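PDB 1OLT: oxygen-independent coproporphyrinogen III oxidase, which catalyses the anaerobic oxidative decarboxylation of coproporphyrinogen III to protoporphyrinogen IX in heme biosynthesis, using a [4Fe-4S] cluster and S-adenosyl-L-methionine. Local coordinates for residues G281-G286 against A300-V305; S376-F381 against L431-I436. All coordinates share one frame; numbering follows the deposited sequence. Where two conformers were deposited one is given.

Contact 1 of 2, residues G281-G286 against A300-V305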
ATOM      1  N   GLY A 281      -2.124 -18.121  13.771  1.00 11.12           N
ATOM      2  CA  GLY A 281      -0.702 -18.023  13.550  1.00 11.84           C
ATOM      3  C   GLY A 281      -0.279 -16.796  12.800  1.00 13.61           C
ATOM      4  O   GLY A 281       0.796 -16.768  12.286  1.00 14.40           O
ATOM      5  N   TYR A 282      -1.124 -15.784  12.704  1.00 14.35           N
ATOM      6  CA  TYR A 282      -0.692 -14.525  12.073  1.00 15.53           C
ATOM      7  C   TYR A 282      -0.338 -13.416  13.141  1.00 18.31           C
ATOM      8  O   TYR A 282      -1.091 -13.181  14.094  1.00 21.26           O
ATOM      9  CB  TYR A 282      -1.738 -14.015  11.133  1.00 15.35           C
ATOM     10  CG  TYR A 282      -2.057 -14.928   9.974  1.00 13.90           C
ATOM     11  CD1 TYR A 282      -1.240 -14.975   8.854  1.00 13.77           C
ATOM     12  CD2 TYR A 282      -3.158 -15.804  10.042  1.00 13.43           C
ATOM     13  CE1 TYR A 282      -1.540 -15.852   7.783  1.00 13.77           C
ATOM     14  CE2 TYR A 282      -3.483 -16.647   9.010  1.00 11.54           C
ATOM     15  CZ  TYR A 282      -2.661 -16.688   7.872  1.00 12.50           C
ATOM     16  OH  TYR A 282      -3.025 -17.527   6.843  1.00 12.57           O
ATOM     17  N   GLN A 283       0.827 -12.800  13.010  1.00 18.15           N
ATOM     18  CA  GLN A 283       1.165 -11.599  13.802  1.00 18.63           C
ATOM     19  C   GLN A 283       0.470 -10.360  13.211  1.00 16.75           C
ATOM     20  O   GLN A 283       0.528 -10.133  11.980  1.00 14.23           O
ATOM     21  CB  GLN A 283       2.682 -11.401  13.744  1.00 19.04           C
ATOM     22  CG  GLN A 283       3.306 -10.757  14.943  1.00 25.34           C
ATOM     23  CD  GLN A 283       4.829 -10.653  14.791  1.00 31.13           C
ATOM     24  OE1 GLN A 283       5.511 -11.650  14.512  1.00 33.13           O
ATOM     25  NE2 GLN A 283       5.353  -9.442  14.929  1.00 35.32           N
ATOM     26  N   PHE A 284      -0.193  -9.567  14.046  1.00 15.82           N
ATOM     27  CA  PHE A 284      -0.656  -8.222  13.612  1.00 16.33           C
ATOM     28  C   PHE A 284       0.602  -7.297  13.474  1.00 15.73           C
ATOM     29  O   PHE A 284       1.228  -6.964  14.467  1.00 15.19           O
ATOM     30  CB  PHE A 284      -1.677  -7.633  14.605  1.00 16.72           C
ATOM     31  CG  PHE A 284      -2.229  -6.260  14.197  1.00 19.14           C
ATOM     32  CD1 PHE A 284      -2.484  -5.945  12.875  1.00 21.40           C
ATOM     33  CD2 PHE A 284      -2.504  -5.311  15.166  1.00 24.35           C
ATOM     34  CE1 PHE A 284      -2.964  -4.718  12.500  1.00 22.94           C
ATOM     35  CE2 PHE A 284      -3.000  -4.071  14.839  1.00 24.78           C
ATOM     36  CZ  PHE A 284      -3.241  -3.755  13.500  1.00 25.11           C
ATOM     37  N   ILE A 285       0.981  -6.946  12.255  1.00 14.62           N
ATOM     38  CA  ILE A 285       2.161  -6.119  12.001  1.00 15.08           C
ATOM     39  C   ILE A 285       1.816  -4.647  12.310  1.00 16.25           C
ATOM     40  O   ILE A 285       2.541  -3.959  13.026  1.00 18.14           O
ATOM     41  CB  ILE A 285       2.642  -6.215  10.550  1.00 14.98           C
ATOM     42  CG1 ILE A 285       2.894  -7.668  10.128  1.00 15.79           C
ATOM     43  CG2 ILE A 285       3.919  -5.364  10.365  1.00 16.23           C
ATOM     44  CD1 ILE A 285       3.877  -8.409  11.035  1.00 14.32           C
ATOM     45  N   GLY A 286       0.710  -4.212  11.805  1.00 16.68           N
ATOM     46  CA  GLY A 286       0.245  -2.881  12.024  1.00 18.51           C
ATOM     47  C   GLY A 286      -0.658  -2.423  10.931  1.00 19.62           C
ATOM     48  O   GLY A 286      -0.669  -2.971   9.796  1.00 19.72           O
ATOM     49  N   ALA A 300      11.751  -8.209  10.585  1.00 26.74           N
ATOM     50  CA  ALA A 300      12.338  -6.891  10.492  1.00 26.80           C
ATOM     51  C   ALA A 300      11.751  -6.045  11.592  1.00 27.19           C
ATOM     52  O   ALA A 300      12.504  -5.349  12.298  1.00 26.42           O
ATOM     53  CB  ALA A 300      12.108  -6.273   9.135  1.00 27.14           C
ATOM     54  N   GLN A 301      10.427  -6.145  11.784  1.00 26.99           N
ATOM     55  CA  GLN A 301       9.762  -5.323  12.786  1.00 27.27           C
ATOM     56  C   GLN A 301      10.337  -5.551  14.183  1.00 27.61           C
ATOM     57  O   GLN A 301      10.612  -4.589  14.918  1.00 27.08           O
ATOM     58  CB  GLN A 301       8.248  -5.560  12.820  1.00 26.77           C
ATOM     59  CG  GLN A 301       7.497  -4.606  13.822  1.00 26.58           C
ATOM     60  CD  GLN A 301       5.979  -4.832  13.766  1.00 26.61           C
ATOM     61  OE1 GLN A 301       5.529  -5.904  14.143  1.00 25.15           O
ATOM     62  NE2 GLN A 301       5.202  -3.832  13.286  1.00 21.89           N
ATOM     63  N   ARG A 302      10.483  -6.816  14.565  1.00 28.58           N
ATOM     64  CA  ARG A 302      11.148  -7.150  15.836  1.00 29.73           C
ATOM     65  C   ARG A 302      12.544  -6.522  15.927  1.00 29.97           C
ATOM     66  O   ARG A 302      12.930  -5.963  16.977  1.00 30.73           O
ATOM     67  CB  ARG A 302      11.266  -8.663  16.011  1.00 30.26           C
ATOM     68  CG  ARG A 302      10.023  -9.330  16.606  1.00 31.85           C
ATOM     69  CD  ARG A 302      10.276 -10.773  17.145  1.00 33.40           C
ATOM     70  NE  ARG A 302      10.637 -11.722  16.072  1.00 35.51           N
ATOM     71  CZ  ARG A 302       9.788 -12.259  15.180  1.00 33.36           C
ATOM     72  NH1 ARG A 302       8.499 -11.964  15.195  1.00 34.12           N
ATOM     73  NH2 ARG A 302      10.254 -13.103  14.267  1.00 32.90           N
ATOM     74  N   GLU A 303      13.289  -6.607  14.832  1.00 30.06           N
ATOM     75  CA  GLU A 303      14.640  -6.060  14.758  1.00 30.83           C
ATOM     76  C   GLU A 303      14.695  -4.534  14.613  1.00 30.73           C
ATOM     77  O   GLU A 303      15.772  -3.958  14.576  1.00 31.52           O
ATOM     78  CB  GLU A 303      15.423  -6.726  13.627  1.00 30.85           C
ATOM     79  CG  GLU A 303      15.638  -8.214  13.874  1.00 33.59           C
ATOM     80  CD  GLU A 303      16.352  -8.921  12.734  1.00 37.13           C
ATOM     81  OE1 GLU A 303      16.376  -8.368  11.611  1.00 39.77           O
ATOM     82  OE2 GLU A 303      16.889 -10.038  12.971  1.00 40.87           O
ATOM     83  N   GLY A 304      13.551  -3.882  14.531  1.00 30.41           N
ATOM     84  CA  GLY A 304      13.492  -2.433  14.577  1.00 30.31           C
ATOM     85  C   GLY A 304      13.802  -1.773  13.249  1.00 30.27           C
ATOM     86  O   GLY A 304      14.100  -0.592  13.226  1.00 30.82           O
ATOM     87  N   VAL A 305      13.723  -2.529  12.158  1.00 29.50           N
ATOM     88  CA  VAL A 305      14.057  -2.021  10.826  1.00 29.35           C
ATOM     89  C   VAL A 305      12.984  -2.326   9.775  1.00 28.47           C
ATOM     90  O   VAL A 305      13.272  -2.527   8.601  1.00 30.26           O
ATOM     91  CB  VAL A 305      15.473  -2.519  10.383  1.00 29.51           C
ATOM     92  CG1 VAL A 305      16.509  -2.058  11.397  1.00 28.18           C
ATOM     93  CG2 VAL A 305      15.528  -4.028  10.242  1.00 29.69           C
TER

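Contact 2 of 2, residues S376-F381 against L431-I436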
ATOM      1  N   SER A 376       9.213   5.542  11.614  1.00 10.56           N
ATOM      2  CA  SER A 376       9.607   4.750  12.790  1.00 10.66           C
ATOM      3  C   SER A 376       8.449   4.335  13.711  1.00 10.28           C
ATOM      4  O   SER A 376       8.421   3.227  14.187  1.00 10.84           O
ATOM      5  CB  SER A 376      10.651   5.511  13.630  1.00 10.97           C
ATOM      6  OG  SER A 376      10.952   4.778  14.815  1.00 12.78           O
ATOM      7  N   LEU A 377       7.503   5.223  13.971  1.00  9.87           N
ATOM      8  CA  LEU A 377       6.400   4.927  14.874  1.00 10.19           C
ATOM      9  C   LEU A 377       5.428   3.935  14.237  1.00 10.49           C
ATOM     10  O   LEU A 377       4.959   3.009  14.861  1.00 10.02           O
ATOM     11  CB  LEU A 377       5.656   6.229  15.246  1.00 10.80           C
ATOM     12  CG  LEU A 377       6.379   7.160  16.271  1.00 11.69           C
ATOM     13  CD1 LEU A 377       5.652   8.504  16.425  1.00 11.70           C
ATOM     14  CD2 LEU A 377       6.512   6.491  17.595  1.00 12.87           C
ATOM     15  N   ILE A 378       5.150   4.157  12.961  0.50 10.92           N
ATOM     16  CA  ILE A 378       4.188   3.347  12.189  0.50 11.20           C
ATOM     17  C   ILE A 378       4.684   1.925  11.976  0.50 11.20           C
ATOM     18  O   ILE A 378       3.910   0.979  12.097  0.50 11.84           O
ATOM     19  CB  ILE A 378       3.935   4.008  10.839  0.50 11.08           C
ATOM     20  CG1 ILE A 378       3.159   5.317  11.031  0.50 11.53           C
ATOM     21  CG2 ILE A 378       3.225   3.040   9.864  0.50 11.97           C
ATOM     22  CD1 ILE A 378       1.692   5.135  11.340  0.50 13.11           C
ATOM     23  N   CYS A 379       5.976   1.784  11.700  1.00 11.02           N
ATOM     24  CA  CYS A 379       6.575   0.496  11.340  1.00 11.34           C
ATOM     25  C   CYS A 379       7.095  -0.293  12.536  1.00 12.05           C
ATOM     26  O   CYS A 379       6.928  -1.487  12.572  1.00 12.19           O
ATOM     27  CB  CYS A 379       7.743   0.682  10.405  1.00 10.93           C
ATOM     28  SG  CYS A 379       7.333   1.376   8.818  1.00 11.82           S
ATOM     29  N   ASN A 380       7.772   0.397  13.472  1.00 12.82           N
ATOM     30  CA  ASN A 380       8.418  -0.243  14.638  1.00 13.36           C
ATOM     31  C   ASN A 380       7.732  -0.040  15.990  1.00 13.29           C
ATOM     32  O   ASN A 380       8.117  -0.633  16.986  1.00 13.29           O
ATOM     33  CB  ASN A 380       9.869   0.214  14.692  1.00 13.08           C
ATOM     34  CG  ASN A 380      10.637  -0.249  13.461  1.00 14.46           C
ATOM     35  OD1 ASN A 380      10.630  -1.427  13.133  1.00 10.50           O
ATOM     36  ND2 ASN A 380      11.261   0.690  12.755  1.00 16.66           N
ATOM     37  N   PHE A 381       6.719   0.811  16.020  1.00 13.26           N
ATOM     38  CA  PHE A 381       5.968   1.074  17.237  1.00 14.29           C
ATOM     39  C   PHE A 381       6.842   1.564  18.395  1.00 14.77           C
ATOM     40  O   PHE A 381       6.560   1.287  19.577  1.00 15.30           O
ATOM     41  CB  PHE A 381       5.087  -0.102  17.595  1.00 14.20           C
ATOM     42  CG  PHE A 381       3.957  -0.271  16.618  1.00 16.64           C
ATOM     43  CD1 PHE A 381       4.190  -0.872  15.370  1.00 19.08           C
ATOM     44  CD2 PHE A 381       2.696   0.232  16.898  1.00 17.58           C
ATOM     45  CE1 PHE A 381       3.147  -0.994  14.416  1.00 20.81           C
ATOM     46  CE2 PHE A 381       1.638   0.090  15.979  1.00 19.56           C
ATOM     47  CZ  PHE A 381       1.867  -0.518  14.730  1.00 20.38           C
ATOM     48  N   LEU A 431      -3.256   0.102  18.081  0.70 12.81           N
ATOM     49  CA  LEU A 431      -4.387   0.353  17.171  0.70 12.76           C
ATOM     50  C   LEU A 431      -4.664   1.853  16.964  0.70 13.03           C
ATOM     51  O   LEU A 431      -5.337   2.254  15.995  0.70 12.09           O
ATOM     52  CB  LEU A 431      -5.648  -0.370  17.656  0.70 12.45           C
ATOM     53  CG  LEU A 431      -5.604  -1.891  17.479  0.70 12.08           C
ATOM     54  CD1 LEU A 431      -6.507  -2.607  18.467  0.70 11.50           C
ATOM     55  CD2 LEU A 431      -5.963  -2.277  16.003  0.70 12.40           C
ATOM     56  N   LEU A 432      -4.132   2.675  17.871  1.00 13.43           N
ATOM     57  CA  LEU A 432      -4.288   4.128  17.808  1.00 13.99           C
ATOM     58  C   LEU A 432      -3.018   4.817  17.349  1.00 14.62           C
ATOM     59  O   LEU A 432      -2.713   5.937  17.778  1.00 15.18           O
ATOM     60  CB  LEU A 432      -4.696   4.604  19.205  1.00 14.22           C
ATOM     61  CG  LEU A 432      -6.009   3.950  19.685  1.00 14.91           C
ATOM     62  CD1 LEU A 432      -6.407   4.346  21.116  1.00 15.33           C
ATOM     63  CD2 LEU A 432      -7.143   4.294  18.696  1.00 14.71           C
ATOM     64  N   ILE A 433      -2.265   4.154  16.481  1.00 15.01           N
ATOM     65  CA  ILE A 433      -1.005   4.689  16.000  1.00 15.45           C
ATOM     66  C   ILE A 433      -1.157   5.975  15.183  1.00 16.27           C
ATOM     67  O   ILE A 433      -0.314   6.834  15.249  1.00 15.64           O
ATOM     68  CB  ILE A 433      -0.256   3.627  15.166  1.00 15.44           C
ATOM     69  CG1 ILE A 433       1.197   4.038  14.974  1.00 14.70           C
ATOM     70  CG2 ILE A 433      -0.953   3.395  13.811  1.00 15.20           C
ATOM     71  CD1 ILE A 433       1.976   4.079  16.267  1.00 13.20           C
ATOM     72  N   ARG A 434      -2.230   6.089  14.404  1.00 17.81           N
ATOM     73  CA  ARG A 434      -2.470   7.290  13.600  1.00 18.85           C
ATOM     74  C   ARG A 434      -2.679   8.501  14.531  1.00 18.55           C
ATOM     75  O   ARG A 434      -2.182   9.601  14.241  1.00 18.24           O
ATOM     76  CB  ARG A 434      -3.666   7.127  12.651  1.00 19.49           C
ATOM     77  CG  ARG A 434      -3.532   6.000  11.574  1.00 22.83           C
ATOM     78  CD  ARG A 434      -4.911   5.526  11.053  1.00 25.67           C
ATOM     79  NE  ARG A 434      -4.926   4.375  10.115  1.00 29.71           N
ATOM     80  CZ  ARG A 434      -4.725   3.067  10.436  1.00 30.33           C
ATOM     81  NH1 ARG A 434      -4.406   2.697  11.675  1.00 29.24           N
ATOM     82  NH2 ARG A 434      -4.821   2.120   9.482  1.00 31.19           N
ATOM     83  N   ASN A 435      -3.386   8.284  15.647  1.00 18.29           N
ATOM     84  CA  ASN A 435      -3.530   9.312  16.692  1.00 18.14           C
ATOM     85  C   ASN A 435      -2.174   9.788  17.174  1.00 17.34           C
ATOM     86  O   ASN A 435      -1.930  10.993  17.233  1.00 17.53           O
ATOM     87  CB  ASN A 435      -4.338   8.813  17.899  1.00 18.62           C
ATOM     88  CG  ASN A 435      -5.685   8.183  17.507  1.00 19.98           C
ATOM     89  OD1 ASN A 435      -5.762   6.986  17.211  1.00 21.35           O
ATOM     90  ND2 ASN A 435      -6.745   8.987  17.526  1.00 19.95           N
ATOM     91  N   ILE A 436      -1.281   8.848  17.491  1.00 16.61           N
ATOM     92  CA  ILE A 436       0.052   9.189  17.991  1.00 15.96           C
ATOM     93  C   ILE A 436       0.867   9.964  16.945  1.00 16.00           C
ATOM     94  O   ILE A 436       1.502  10.987  17.256  1.00 16.20           O
ATOM     95  CB  ILE A 436       0.807   7.895  18.436  1.00 16.05           C
ATOM     96  CG1 ILE A 436       0.145   7.269  19.670  1.00 15.83           C
ATOM     97  CG2 ILE A 436       2.292   8.156  18.690  1.00 14.80           C
ATOM     98  CD1 ILE A 436       0.426   5.775  19.838  1.00 14.95           C
TER

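Contact 1 of 2, residues G281-G286 against A300-V305
Gln-301 reaches from the last turn of its helix to the backbone of Ile-285, and its side chain shows how one amide can join a helix to a strand. Beyond CB the chain is extended, with CG anti to the backbone N (chi1 -176°). CD comes to rest 4.0 Å from CG2 of Ile-285, a methyl that also lies 3.5 Å from NE2, so the amide packs against the isoleucine as well as bonding to its carbonyl. NE2 donates to Ile-285 O at 2.7 Å; the bond is nearly straight (172°), and the oxygen lies in the amide plane, although NE2 itself is tilted from the plane of the carbonyl. The same nitrogen probably also donates to Cys-379 O. On the other arm of the amide, OE1 stands 3.6 Å from Gln-283 NE2. Gln-283 OE1 in turn lies 3.1 Å from Arg-302 NH1, near the guanidinium plane, while Arg-302 NH2 is held by Pro-293 O. An alanine in place of Gln-301 would probably leave Ile-285 O and Cys-379 O without this donor and uncover the CG2 methyl of Ile-285. The contact thus sets the end of helix 296-303 beside strand 283-286, which pairs antiparallel with strand 289-291 and carries a classic beta bulge at Ile-285 and Gly-286.

Contact 2 of 2, residues S376-F381 against L431-I436
Ile-433 meets Leu-377, Ile-378 and Phe-381 in a buried packing contact, carried mainly by apolar side chains, between the end of helix 365-380 and the first turn of helix 433-438. No hydrogen bond crosses between the two segments. Ile-433 is the central piece. Its CD1 approaches the Phe-381 ring obliquely, 4.0 Å from CD2, and the two side chains cross at about a right angle. The same methyl lies 3.5 Å from Leu-377 O. That carbonyl oxygen also sits over one face of the Phe-381 ring, toward the rim, and accepts a weak bond from Phe-381 N, so methyl, ring and helix end converge on one atom. Lower down the isoleucine, CG1 is anti to the backbone N (chi1 -165°) and CG2 takes the crowded position between that N and the carbonyl carbon; with the branches set this way both meet Ile-378 CD1, CG1 at 3.8 Å and CG2 at 4.0 Å, in one of the two conformers modelled for Ile-378. One turn further along, Ile-436 adds a second meeting point, its CG2 touching Leu-377 CD1 at 4.1 Å, the two side chains crossing at about a right angle.

Phe-381 is the first residue to leave helix 365-380, with a positive phi of 57°; Arg-430 makes a cation-pi contact with its ring. Val-425, from strand 422-425, packs against Phe-381, Ile-433 and Ile-436 together. Through this valine the two helices and the strand share one apolar cluster, consistent with a HemN C-terminal domain related to helix-turn-helix folds; Ser-376 to Phe-381 lie within it.

How the contacts relate
Contacts 1 and 2 follow one another along the chain, contact 1 closing before contact 2 opens, with centres about 13 Å apart on the same side of the chain's centre. Contact 1 belongs to the hairpin of strands 283-286 and 289-291, which extends the sheet beyond strand 236-241, and to the helix that follows it; contact 2 lies in the packing of helices 365-380 and 433-438. They meet directly: Ile-285 O lies 3.3 Å from Phe-381 CE1, and Gly-304 O lies 3.2 Å from Asn-380 ND2. The end of helix 365-380 and Phe-381 therefore pack beside both the hairpin and helix 296-303, away from the cluster and S-adenosylmethionine sites.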